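Local coordinates for flagellar hook-associated protein 2 (Helicobacter pylori, PDB 6IWY) that builds the cap at the tip of the growing flagellar filament, where it promotes flagellin polymerization and keeps flagellin subunits from leaking away, at residues 119-124 and 364-368; 35-39 and 379-383; 321-325 and 341-347; 54-60 and 76-82. All coordinates share one frame; numbering follows the deposited sequence.

Interaction 1. Residues 119-124 and 364-368; sequences TGEDNR and KASDS
Gly-120 and Glu-121 meet Ser-366 and Asp-367 in a loop-to-loop contact, where the loop after strand 110-116, with its short 3-10 turn at 121-122, rests on the link between strands 359-361 and 368-371. Across it, Glu-121 N donates to Asp-367 OD1 (3.1 Å), coming from above the carboxylate plane. Aspartate suits the place because chi1 of -67°, with CG beside its own backbone N, carries the short carboxylate across to the turn. Gly-120 adopts a positive phi of 89°, easy for a residue without CB, and its CA makes a CA-H...O contact with Ser-366 O. Ala-365 points its methyl into the turn, CB lying 3.3 Å from Gly-120 O and close to the Asn-123 carbonyl carbon, a fit for a small side chain. Arg-124 and Lys-364 run side by side, with Lys-364 CD over one face of the guanidinium, 3.3 Å from Arg-124 NH2. The salt bridge from Arg-124 to Asp-212 probably offsets the nearby lysine charge. Around the contact, Ala-365 N binds Asp-41 OD2 and Ser-366 pairs with Gln-39 in the linker between strands 30-36 and 42-49, while Thr-119 OG1 bonds to Pro-380 O just past strand 378-379.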
loop_
_atom_site.group_PDB
_atom_site.type_symbol
_atom_site.label_atom_id
_atom_site.label_comp_id
_atom_site.label_asym_id
_atom_site.label_seq_id
_atom_site.Cartn_x
_atom_site.Cartn_y
_atom_site.Cartn_z
ATOM N N THR A 119 -6.610 9.670 14.053
ATOM C CA THR A 119 -6.474 10.859 13.249
ATOM C C THR A 119 -5.018 11.163 12.975
ATOM O O THR A 119 -4.143 10.427 13.382
ATOM C CB THR A 119 -7.096 12.048 13.967
ATOM O OG1 THR A 119 -6.257 12.424 15.061
ATOM C CG2 THR A 119 -8.492 11.707 14.479
ATOM N N GLY A 120 -4.760 12.265 12.283
ATOM C CA GLY A 120 -3.386 12.704 12.012
ATOM C C GLY A 120 -2.774 12.141 10.728
ATOM O O GLY A 120 -3.044 11.012 10.316
ATOM N N GLU A 121 -1.914 12.947 10.124
ATOM C CA GLU A 121 -1.180 12.618 8.908
ATOM C C GLU A 121 -0.564 11.221 8.801
ATOM O O GLU A 121 -0.637 10.604 7.745
ATOM C CB GLU A 121 -0.056 13.623 8.746
ATOM C CG GLU A 121 0.458 13.690 7.349
ATOM C CD GLU A 121 1.467 14.792 7.152
ATOM O OE1 GLU A 121 1.504 15.301 6.018
ATOM O OE2 GLU A 121 2.218 15.138 8.101
ATOM N N ASP A 122 0.063 10.731 9.870
ATOM C CA ASP A 122 0.673 9.388 9.862
ATOM C C ASP A 122 -0.321 8.246 9.598
ATOM O O ASP A 122 0.077 7.086 9.522
ATOM C CB ASP A 122 1.376 9.103 11.199
ATOM C CG ASP A 122 2.633 9.924 11.398
ATOM O OD1 ASP A 122 3.007 10.697 10.475
ATOM O OD2 ASP A 122 3.259 9.786 12.482
ATOM N N ASN A 123 -1.610 8.542 9.468
ATOM C CA ASN A 123 -2.582 7.462 9.260
ATOM C C ASN A 123 -3.180 7.421 7.884
ATOM O O ASN A 123 -4.238 6.859 7.694
ATOM C CB ASN A 123 -3.682 7.489 10.329
ATOM C CG ASN A 123 -3.165 7.065 11.684
ATOM O OD1 ASN A 123 -3.113 5.871 11.990
ATOM N ND2 ASN A 123 -2.751 8.037 12.493
ATOM N N ARG A 124 -2.498 7.976 6.900
ATOM C CA ARG A 124 -3.008 7.841 5.545
ATOM C C ARG A 124 -2.860 6.366 5.234
ATOM O O ARG A 124 -1.966 5.727 5.794
ATOM C CB ARG A 124 -2.271 8.747 4.591
ATOM C CG ARG A 124 -2.579 10.204 4.886
ATOM C CD ARG A 124 -1.874 11.142 3.954
ATOM N NE ARG A 124 -2.429 11.106 2.598
ATOM C CZ ARG A 124 -1.933 11.782 1.558
ATOM N NH1 ARG A 124 -0.862 12.562 1.711
ATOM N NH2 ARG A 124 -2.529 11.693 0.353
ATOM N N LYS A 364 -8.609 12.498 3.562
ATOM C CA LYS A 364 -7.221 12.200 3.933
ATOM C C LYS A 364 -6.969 12.460 5.390
ATOM O O LYS A 364 -7.215 13.568 5.873
ATOM C CB LYS A 364 -6.232 13.051 3.158
ATOM C CG LYS A 364 -6.263 12.860 1.673
ATOM C CD LYS A 364 -5.115 13.665 1.035
ATOM C CE LYS A 364 -5.276 13.850 -0.477
ATOM N NZ LYS A 364 -4.465 15.046 -0.873
ATOM N N ALA A 365 -6.455 11.439 6.068
ATOM C CA ALA A 365 -5.871 11.594 7.398
ATOM C C ALA A 365 -5.015 12.822 7.379
ATOM O O ALA A 365 -4.301 13.056 6.403
ATOM C CB ALA A 365 -5.032 10.398 7.746
ATOM N N SER A 366 -5.089 13.615 8.443
ATOM C CA SER A 366 -4.364 14.891 8.523
ATOM C C SER A 366 -4.245 15.362 9.960
ATOM O O SER A 366 -5.077 15.030 10.790
ATOM C CB SER A 366 -5.048 15.951 7.656
ATOM O OG SER A 366 -6.008 16.708 8.375
ATOM N N ASP A 367 -3.179 16.105 10.247
ATOM C CA ASP A 367 -2.928 16.664 11.574
ATOM C C ASP A 367 -3.865 17.862 11.737
ATOM O O ASP A 367 -4.315 18.420 10.768
ATOM C CB ASP A 367 -1.451 17.129 11.732
ATOM C CG ASP A 367 -0.408 15.969 11.715
ATOM O OD1 ASP A 367 -0.690 14.853 12.181
ATOM O OD2 ASP A 367 0.748 16.192 11.260
ATOM N N SER A 368 -4.177 18.231 12.967
ATOM C CA SER A 368 -4.857 19.493 13.263
ATOM C C SER A 368 -3.899 20.656 13.127
ATOM O O SER A 368 -2.690 20.512 13.336
ATOM C CB SER A 368 -5.381 19.499 14.700
ATOM O OG SER A 368 -4.306 19.636 15.636
#

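Interaction 2. Residues 35-39 and 379-383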
loop_
_atom_site.group_PDB
_atom_site.type_symbol
_atom_site.label_atom_id
_atom_site.label_comp_id
_atom_site.label_asym_id
_atom_site.label_seq_id
_atom_site.Cartn_x
_atom_site.Cartn_y
_atom_site.Cartn_z
ATOM N N GLN A 35 -7.339 26.494 12.217
ATOM C CA GLN A 35 -7.281 26.421 10.756
ATOM C C GLN A 35 -7.729 25.053 10.225
ATOM O O GLN A 35 -8.483 24.982 9.266
ATOM C CB GLN A 35 -5.872 26.774 10.249
ATOM C CG GLN A 35 -5.704 28.233 9.758
ATOM C CD GLN A 35 -5.613 29.257 10.885
ATOM O OE1 GLN A 35 -5.730 28.912 12.063
ATOM N NE2 GLN A 35 -5.406 30.529 10.522
ATOM N N ASN A 36 -7.260 23.970 10.846
ATOM C CA ASN A 36 -7.670 22.616 10.453
ATOM C C ASN A 36 -7.973 21.739 11.660
ATOM O O ASN A 36 -7.508 22.008 12.740
ATOM C CB ASN A 36 -6.613 21.958 9.563
ATOM C CG ASN A 36 -6.443 22.682 8.226
ATOM O OD1 ASN A 36 -5.859 23.777 8.164
ATOM N ND2 ASN A 36 -6.958 22.078 7.146
ATOM N N LEU A 37 -8.789 20.717 11.459
ATOM C CA LEU A 37 -9.062 19.709 12.456
ATOM C C LEU A 37 -8.367 18.421 12.062
ATOM O O LEU A 37 -8.233 18.108 10.878
ATOM C CB LEU A 37 -10.552 19.419 12.512
ATOM C CG LEU A 37 -11.493 20.439 13.141
ATOM C CD1 LEU A 37 -12.944 19.944 13.031
ATOM C CD2 LEU A 37 -11.079 20.653 14.601
ATOM N N ALA A 38 -7.946 17.669 13.062
ATOM C CA ALA A 38 -7.360 16.356 12.845
ATOM C C ALA A 38 -8.440 15.395 12.326
ATOM O O ALA A 38 -9.587 15.477 12.744
ATOM C CB ALA A 38 -6.721 15.822 14.164
ATOM N N GLN A 39 -8.042 14.513 11.404
ATOM C CA GLN A 39 -8.938 13.629 10.648
ATOM C C GLN A 39 -8.338 12.233 10.537
ATOM O O GLN A 39 -7.136 12.083 10.445
ATOM C CB GLN A 39 -9.106 14.167 9.218
ATOM C CG GLN A 39 -10.267 15.171 8.979
ATOM C CD GLN A 39 -10.085 15.974 7.683
ATOM O OE1 GLN A 39 -9.718 15.425 6.638
ATOM N NE2 GLN A 39 -10.288 17.290 7.766
ATOM N N ARG A 379 -0.759 19.474 15.540
ATOM C CA ARG A 379 -0.843 18.244 16.372
ATOM C C ARG A 379 -1.662 17.131 15.666
ATOM O O ARG A 379 -2.543 17.415 14.873
ATOM C CB ARG A 379 -1.527 18.516 17.720
ATOM C CG ARG A 379 -0.777 19.374 18.709
ATOM C CD ARG A 379 0.557 18.759 19.095
ATOM N NE ARG A 379 1.418 19.675 19.840
ATOM C CZ ARG A 379 1.362 19.854 21.158
ATOM N NH1 ARG A 379 2.205 20.699 21.749
ATOM N NH2 ARG A 379 0.466 19.193 21.894
ATOM N N PRO A 380 -1.384 15.859 15.995
ATOM C CA PRO A 380 -1.951 14.736 15.250
ATOM C C PRO A 380 -3.374 14.366 15.656
ATOM O O PRO A 380 -3.966 13.455 15.072
ATOM C CB PRO A 380 -0.997 13.579 15.602
ATOM C CG PRO A 380 -0.474 13.912 16.974
ATOM C CD PRO A 380 -0.398 15.417 17.011
ATOM N N THR A 381 -3.908 15.047 16.664
ATOM C CA THR A 381 -5.278 14.824 17.098
ATOM C C THR A 381 -5.911 16.137 17.512
ATOM O O THR A 381 -5.242 17.174 17.563
ATOM C CB THR A 381 -5.402 13.820 18.274
ATOM O OG1 THR A 381 -4.933 14.437 19.471
ATOM C CG2 THR A 381 -4.650 12.511 17.994
ATOM N N ASN A 382 -7.223 16.070 17.764
ATOM C CA ASN A 382 -8.016 17.235 18.142
ATOM C C ASN A 382 -7.954 17.484 19.661
ATOM O O ASN A 382 -8.457 18.481 20.174
ATOM C CB ASN A 382 -9.455 17.027 17.689
ATOM C CG ASN A 382 -9.617 17.202 16.212
ATOM O OD1 ASN A 382 -9.071 18.131 15.646
ATOM N ND2 ASN A 382 -10.370 16.315 15.575
ATOM N N GLU A 383 -7.314 16.557 20.358
ATOM C CA GLU A 383 -7.210 16.613 21.799
ATOM C C GLU A 383 -5.883 17.299 22.077
ATOM O O GLU A 383 -4.852 16.694 21.894
ATOM C CB GLU A 383 -7.286 15.187 22.376
ATOM C CG GLU A 383 -8.683 14.477 22.170
ATOM C CD GLU A 383 -8.993 14.024 20.698
ATOM O OE1 GLU A 383 -8.134 13.373 20.040
ATOM O OE2 GLU A 383 -10.123 14.294 20.218
#
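Asn-382 grips the backbone of Ala-38 with both ends of its side-chain amide, which offers its O and N-H together to the N and O of a single residue, a two-bond pairing of side chain with backbone. The contact lies just past the end of strand 30-36, which closes in a classic beta bulge where Gln-35 and Asn-36 both face Ala-369, and beside the end of strand 378-379 in the same antiparallel sheet. Ala-38 N donates to Asn-382 OD1 at 2.9 Å, and Asn-382 ND2 returns a bond of 3.1 Å to Ala-38 O. The fit is not flat: each donor is tilted from the carbonyl plane of its acceptor, by 33° at OD1 and 26° at Ala-38 O. Asparagine suits the place because one short side chain offers an acceptor and a donor together, so both polar backbone atoms of a buried residue are satisfied. Its CB faces Ala-38, and CG beside its own backbone N (chi1 -75°) brings the amide there. Ala-38 turns its methyl toward the facing loop, where CB lies 3.4 Å from Thr-381 CA; a small side chain lets the two backbones come this near.

The next shell sets these groups in place. Backbone bonds tie Asn-382 to Leu-395 and Gln-39 to Ser-366, and the Asn-382 side chain also touches Ser-368 of strand 368-371, which lies between 30-36 and 378-379. Leu-37 shields one side of the amide, its side chain crossing that of Asn-382 at about a right angle, with Leu-37 CD2 placed 3.4 Å from Asn-382 OD1.

Interaction 3. Residues 321-325 and 341-347; sequences GMLTI and LNAGMVQ
Leu-323 and Val-346 form a hydrogen-bonded pair in an antiparallel ladder that joins strands 322-325 and 344-347, whose short axes run at 163° to each other. Two backbone bonds close this pair, Leu-323 N to Val-346 O at 2.9 Å and Val-346 N to Leu-323 O at 2.7 Å. A second pair of bonds links Ile-325 with Gly-344, the donors being Ile-325 N (to Gly-344 O) and Gly-344 N (to Ile-325 O). The latter is the more bent at its acceptor, coming in tilted from the carbonyl plane of Ile-325. Gly-344 has phi 157°, where a CB would press on the carbonyl O of Ala-343, which glycine avoids. Thr-324 and Met-345 form the non-hydrogen-bonded pair between them, and Met-322 with Gln-347 a second one beyond Leu-323 and Val-346; here CA-H groups approach carbonyl oxygens, as Met-345 CA does to Leu-323 O.

On the face bearing Leu-323, Ile-325 and Val-346, the apolar contact is between branched Val-346, which sets CG1 between its backbone N and carbonyl carbon (chi1 57°), and Leu-323 CB, 3.5 Å from that CG1. Ile-325 CB lies against the carbonyl oxygen Asn-342 O, and its CG2 approaches Leu-341 CD1 only loosely, at 4.5 Å.

On the other face Met-322 CG runs beside Gln-347 CG at 3.5 Å, and Thr-324 OG1 sits by Met-345 CG.

Leu-323 and Ile-325 pack on Leu-253 of strand 253-254. Within this chain 344-347 is the outermost strand of an antiparallel sheet, 322-327 lying between it and 268-270, and its other edge forms backbone bonds with Asp-60.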
loop_
_atom_site.group_PDB
_atom_site.type_symbol
_atom_site.label_atom_id
_atom_site.label_comp_id
_atom_site.label_asym_id
_atom_site.label_seq_id
_atom_site.Cartn_x
_atom_site.Cartn_y
_atom_site.Cartn_z
ATOM N N GLY A 321 1.346 -14.211 -11.666
ATOM C CA GLY A 321 0.753 -13.843 -10.383
ATOM C C GLY A 321 -0.409 -14.731 -9.990
ATOM O O GLY A 321 -1.048 -14.479 -8.983
ATOM N N MET A 322 -0.675 -15.760 -10.793
ATOM C CA MET A 322 -1.831 -16.634 -10.616
ATOM C C MET A 322 -1.341 -18.088 -10.451
ATOM O O MET A 322 -0.414 -18.528 -11.156
ATOM C CB MET A 322 -2.775 -16.507 -11.835
ATOM C CG MET A 322 -3.692 -15.245 -11.852
ATOM S SD MET A 322 -4.079 -14.480 -13.488
ATOM C CE MET A 322 -5.277 -15.635 -14.177
ATOM N N LEU A 323 -1.937 -18.803 -9.504
ATOM C CA LEU A 323 -1.775 -20.261 -9.389
ATOM C C LEU A 323 -3.096 -20.956 -9.235
ATOM O O LEU A 323 -3.951 -20.506 -8.472
ATOM C CB LEU A 323 -1.015 -20.674 -8.133
ATOM C CG LEU A 323 0.499 -20.740 -8.076
ATOM C CD1 LEU A 323 0.795 -21.665 -6.928
ATOM C CD2 LEU A 323 1.139 -21.235 -9.353
ATOM N N THR A 324 -3.223 -22.081 -9.922
ATOM C CA THR A 324 -4.326 -22.977 -9.724
ATOM C C THR A 324 -3.705 -24.296 -9.279
ATOM O O THR A 324 -2.916 -24.905 -10.006
ATOM C CB THR A 324 -5.195 -23.137 -11.009
ATOM O OG1 THR A 324 -5.909 -21.914 -11.278
ATOM C CG2 THR A 324 -6.200 -24.278 -10.864
ATOM N N ILE A 325 -4.042 -24.699 -8.058
ATOM C CA ILE A 325 -3.620 -25.962 -7.505
ATOM C C ILE A 325 -4.752 -26.971 -7.729
ATOM O O ILE A 325 -5.925 -26.651 -7.537
ATOM C CB ILE A 325 -3.325 -25.871 -5.991
ATOM C CG1 ILE A 325 -2.629 -24.539 -5.633
ATOM C CG2 ILE A 325 -2.499 -27.068 -5.533
ATOM C CD1 ILE A 325 -1.437 -24.289 -6.396
ATOM N N LEU A 341 -1.335 -27.271 1.222
ATOM C CA LEU A 341 -2.024 -26.600 0.132
ATOM C C LEU A 341 -3.509 -27.020 0.036
ATOM O O LEU A 341 -3.912 -28.075 0.503
ATOM C CB LEU A 341 -1.293 -26.868 -1.187
ATOM C CG LEU A 341 0.215 -26.510 -1.250
ATOM C CD1 LEU A 341 0.893 -26.757 -2.643
ATOM C CD2 LEU A 341 0.391 -25.071 -0.819
ATOM N N ASN A 342 -4.306 -26.132 -0.552
ATOM C CA ASN A 342 -5.699 -26.346 -0.918
ATOM C C ASN A 342 -5.855 -26.361 -2.387
ATOM O O ASN A 342 -5.312 -25.513 -3.045
ATOM C CB ASN A 342 -6.522 -25.143 -0.493
ATOM C CG ASN A 342 -6.776 -25.122 0.954
ATOM O OD1 ASN A 342 -6.950 -26.175 1.583
ATOM N ND2 ASN A 342 -6.813 -23.936 1.516
ATOM N N ALA A 343 -6.615 -27.297 -2.913
ATOM C CA ALA A 343 -7.146 -27.186 -4.269
ATOM C C ALA A 343 -7.817 -25.822 -4.400
ATOM O O ALA A 343 -8.641 -25.469 -3.585
ATOM C CB ALA A 343 -8.152 -28.283 -4.517
ATOM N N GLY A 344 -7.451 -25.050 -5.407
ATOM C CA GLY A 344 -8.054 -23.729 -5.611
ATOM C C GLY A 344 -7.153 -22.816 -6.427
ATOM O O GLY A 344 -6.085 -23.234 -6.894
ATOM N N MET A 345 -7.600 -21.578 -6.598
ATOM C CA MET A 345 -6.849 -20.571 -7.330
ATOM C C MET A 345 -6.345 -19.556 -6.330
ATOM O O MET A 345 -7.099 -19.128 -5.484
ATOM C CB MET A 345 -7.748 -19.853 -8.349
ATOM C CG MET A 345 -8.522 -20.767 -9.294
ATOM S SD MET A 345 -9.413 -19.896 -10.619
ATOM C CE MET A 345 -11.093 -19.768 -9.962
ATOM N N VAL A 346 -5.076 -19.164 -6.415
ATOM C CA VAL A 346 -4.588 -18.059 -5.577
ATOM C C VAL A 346 -4.020 -17.050 -6.493
ATOM O O VAL A 346 -3.445 -17.411 -7.500
ATOM C CB VAL A 346 -3.497 -18.457 -4.577
ATOM C CG1 VAL A 346 -2.345 -19.068 -5.286
ATOM C CG2 VAL A 346 -3.031 -17.250 -3.805
ATOM N N GLN A 347 -4.193 -15.786 -6.132
ATOM C CA GLN A 347 -3.699 -14.674 -6.918
ATOM C C GLN A 347 -2.896 -13.700 -6.083
ATOM O O GLN A 347 -3.257 -13.347 -4.967
ATOM C CB GLN A 347 -4.869 -13.923 -7.552
ATOM C CG GLN A 347 -5.327 -14.554 -8.811
ATOM C CD GLN A 347 -6.543 -13.905 -9.397
ATOM O OE1 GLN A 347 -6.728 -12.685 -9.329
ATOM N NE2 GLN A 347 -7.402 -14.726 -9.986
#

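Interaction 4. Residues 54-60 and 76-82; sequences DIFSQVD and IKAGMTL
Two irregular segments run side by side here, Ile-55 bridged to Thr-81, with three backbone hydrogen bonds between them: Leu-82 N to Asp-54 O (3.0 Å), Phe-56 N to Met-80 O (2.6 Å) and Gly-79 N to Ser-57 O (2.7 Å). The second segment bends in a type II beta turn from Lys-77 to Met-80, in which Gly-79, at the third position, takes the positive phi (88°) that glycine adopts with ease. A side chain receives the fourth bond: Ala-78 N meets Asp-60 OD1 nearly head-on to the C-O bond, at 2.6 Å. Aspartate is short enough to hold the turn from the neighbouring backbone, and Ala-78 is small enough for its CB to sit beside the same oxygen. Phe-56 swings its ring inward with CG opposite its backbone N (chi1 -167°), and Leu-82 CD1 touches the ring edge, 3.8 Å from Phe-56 CD2. Ser-57 OG bonds back to Val-59 O, bracing its own segment. Thr-81 is the N-cap of helix 82-92, its OG1 accepting from Asp-84 N. Phe-56 and Ile-76 pack on Val-85 of that helix, Leu-82 and Phe-56 on Leu-112 of strand 110-116, and Val-59 and Asp-60 against strand 344-347.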
loop_
_atom_site.group_PDB
_atom_site.type_symbol
_atom_site.label_atom_id
_atom_site.label_comp_id
_atom_site.label_asym_id
_atom_site.label_seq_id
_atom_site.Cartn_x
_atom_site.Cartn_y
_atom_site.Cartn_z
ATOM N N ASP A 54 -23.043 -11.311 -0.457
ATOM C CA ASP A 54 -22.503 -11.725 -1.759
ATOM C C ASP A 54 -20.989 -12.005 -1.694
ATOM O O ASP A 54 -20.242 -11.419 -0.897
ATOM C CB ASP A 54 -22.766 -10.687 -2.850
ATOM C CG ASP A 54 -24.248 -10.496 -3.150
ATOM O OD1 ASP A 54 -25.064 -11.469 -3.097
ATOM O OD2 ASP A 54 -24.594 -9.328 -3.453
ATOM N N ILE A 55 -20.551 -12.900 -2.572
ATOM C CA ILE A 55 -19.167 -13.313 -2.637
ATOM C C ILE A 55 -18.302 -12.148 -3.078
ATOM O O ILE A 55 -18.525 -11.554 -4.140
ATOM C CB ILE A 55 -18.996 -14.548 -3.563
ATOM C CG1 ILE A 55 -19.833 -15.725 -2.993
ATOM C CG2 ILE A 55 -17.507 -14.960 -3.697
ATOM C CD1 ILE A 55 -19.762 -17.023 -3.786
ATOM N N PHE A 56 -17.329 -11.808 -2.229
ATOM C CA PHE A 56 -16.335 -10.790 -2.545
ATOM C C PHE A 56 -15.321 -11.291 -3.579
ATOM O O PHE A 56 -15.052 -10.611 -4.545
ATOM C CB PHE A 56 -15.617 -10.303 -1.285
ATOM C CG PHE A 56 -14.815 -9.059 -1.505
ATOM C CD1 PHE A 56 -13.528 -9.132 -1.976
ATOM C CD2 PHE A 56 -15.375 -7.799 -1.297
ATOM C CE1 PHE A 56 -12.786 -7.977 -2.199
ATOM C CE2 PHE A 56 -14.650 -6.645 -1.524
ATOM C CZ PHE A 56 -13.354 -6.733 -1.971
ATOM N N SER A 57 -14.749 -12.467 -3.370
ATOM C CA SER A 57 -13.728 -13.015 -4.278
ATOM C C SER A 57 -13.832 -14.526 -4.381
ATOM O O SER A 57 -14.001 -15.190 -3.378
ATOM C CB SER A 57 -12.328 -12.684 -3.766
ATOM O OG SER A 57 -11.365 -13.508 -4.408
ATOM N N GLN A 58 -13.701 -15.046 -5.599
ATOM C CA GLN A 58 -13.710 -16.480 -5.855
ATOM C C GLN A 58 -12.315 -17.065 -5.868
ATOM O O GLN A 58 -12.141 -18.221 -6.254
ATOM C CB GLN A 58 -14.341 -16.755 -7.208
ATOM C CG GLN A 58 -15.656 -16.049 -7.390
ATOM C CD GLN A 58 -16.575 -16.733 -8.382
ATOM O OE1 GLN A 58 -17.135 -16.067 -9.253
ATOM N NE2 GLN A 58 -16.757 -18.055 -8.250
ATOM N N VAL A 59 -11.319 -16.279 -5.466
ATOM C CA VAL A 59 -9.930 -16.729 -5.502
ATOM C C VAL A 59 -9.265 -16.315 -4.196
ATOM O O VAL A 59 -9.695 -15.345 -3.579
ATOM C CB VAL A 59 -9.159 -16.117 -6.727
ATOM C CG1 VAL A 59 -9.852 -16.461 -8.041
ATOM C CG2 VAL A 59 -9.003 -14.611 -6.596
ATOM N N ASP A 60 -8.246 -17.048 -3.759
ATOM C CA ASP A 60 -7.413 -16.593 -2.647
ATOM C C ASP A 60 -6.509 -15.457 -3.112
ATOM O O ASP A 60 -5.964 -15.471 -4.242
ATOM C CB ASP A 60 -6.491 -17.685 -2.116
ATOM C CG ASP A 60 -7.228 -18.841 -1.480
ATOM O OD1 ASP A 60 -8.461 -18.781 -1.292
ATOM O OD2 ASP A 60 -6.536 -19.837 -1.155
ATOM N N ILE A 76 -7.237 -13.194 1.951
ATOM C CA ILE A 76 -8.631 -13.306 1.562
ATOM C C ILE A 76 -8.821 -14.682 0.923
ATOM O O ILE A 76 -7.998 -15.103 0.095
ATOM C CB ILE A 76 -8.971 -12.183 0.620
ATOM C CG1 ILE A 76 -8.675 -10.836 1.312
ATOM C CG2 ILE A 76 -10.401 -12.302 0.177
ATOM C CD1 ILE A 76 -9.506 -9.692 0.830
ATOM N N LYS A 77 -9.855 -15.413 1.325
ATOM C CA LYS A 77 -10.000 -16.788 0.847
ATOM C C LYS A 77 -11.046 -16.855 -0.263
ATOM O O LYS A 77 -11.955 -16.059 -0.301
ATOM C CB LYS A 77 -10.371 -17.754 1.996
ATOM C CG LYS A 77 -9.412 -17.763 3.178
ATOM C CD LYS A 77 -8.049 -18.306 2.781
ATOM C CE LYS A 77 -6.976 -18.046 3.822
ATOM N NZ LYS A 77 -5.661 -18.435 3.276
ATOM N N ALA A 78 -10.911 -17.830 -1.152
ATOM C CA ALA A 78 -11.910 -18.088 -2.186
ATOM C C ALA A 78 -13.312 -18.253 -1.577
ATOM O O ALA A 78 -13.510 -19.031 -0.642
ATOM C CB ALA A 78 -11.519 -19.326 -2.988
ATOM N N GLY A 79 -14.271 -17.502 -2.100
ATOM C CA GLY A 79 -15.658 -17.609 -1.662
ATOM C C GLY A 79 -16.076 -16.744 -0.486
ATOM O O GLY A 79 -17.243 -16.741 -0.118
ATOM N N MET A 80 -15.134 -16.021 0.114
ATOM C CA MET A 80 -15.452 -15.029 1.169
ATOM C C MET A 80 -16.542 -14.005 0.740
ATOM O O MET A 80 -16.564 -13.521 -0.407
ATOM C CB MET A 80 -14.181 -14.244 1.541
ATOM C CG MET A 80 -13.734 -14.345 3.000
ATOM S SD MET A 80 -11.965 -13.933 3.168
ATOM C CE MET A 80 -11.691 -14.055 4.936
ATOM N N THR A 81 -17.418 -13.662 1.682
ATOM C CA THR A 81 -18.412 -12.594 1.479
ATOM C C THR A 81 -17.851 -11.218 1.818
ATOM O O THR A 81 -16.913 -11.096 2.624
ATOM C CB THR A 81 -19.619 -12.761 2.406
ATOM O OG1 THR A 81 -19.227 -12.396 3.740
ATOM C CG2 THR A 81 -20.154 -14.208 2.386
ATOM N N LEU A 82 -18.450 -10.182 1.222
ATOM C CA LEU A 82 -18.139 -8.779 1.537
ATOM C C LEU A 82 -18.096 -8.559 3.041
ATOM O O LEU A 82 -17.178 -7.905 3.552
ATOM C CB LEU A 82 -19.180 -7.850 0.921
ATOM C CG LEU A 82 -19.096 -6.362 1.263
ATOM C CD1 LEU A 82 -17.782 -5.767 0.773
ATOM C CD2 LEU A 82 -20.280 -5.617 0.642
#

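In the fold
The four contacts form two clusters in this internal piece of the cap protein, and no ligand or active site is involved. Interactions 1 and 2 have centres about 8 Å apart and touch directly, Ser-368 N lying 2.6 Å from Arg-379 O, a probable hydrogen bond; in sequence the first is nested within the loop closed by the second. Interactions 3 and 4, with centres about 13 Å apart, are also joined: Gln-347 N lies 2.6 Å from Asp-60 O, so the Asp-60 end of segment 54-60 runs along the edge of strand 344-347. The clusters stand well apart, the centres of interactions 2 and 3 being about 45 Å from each other on opposite sides of the chain's centre.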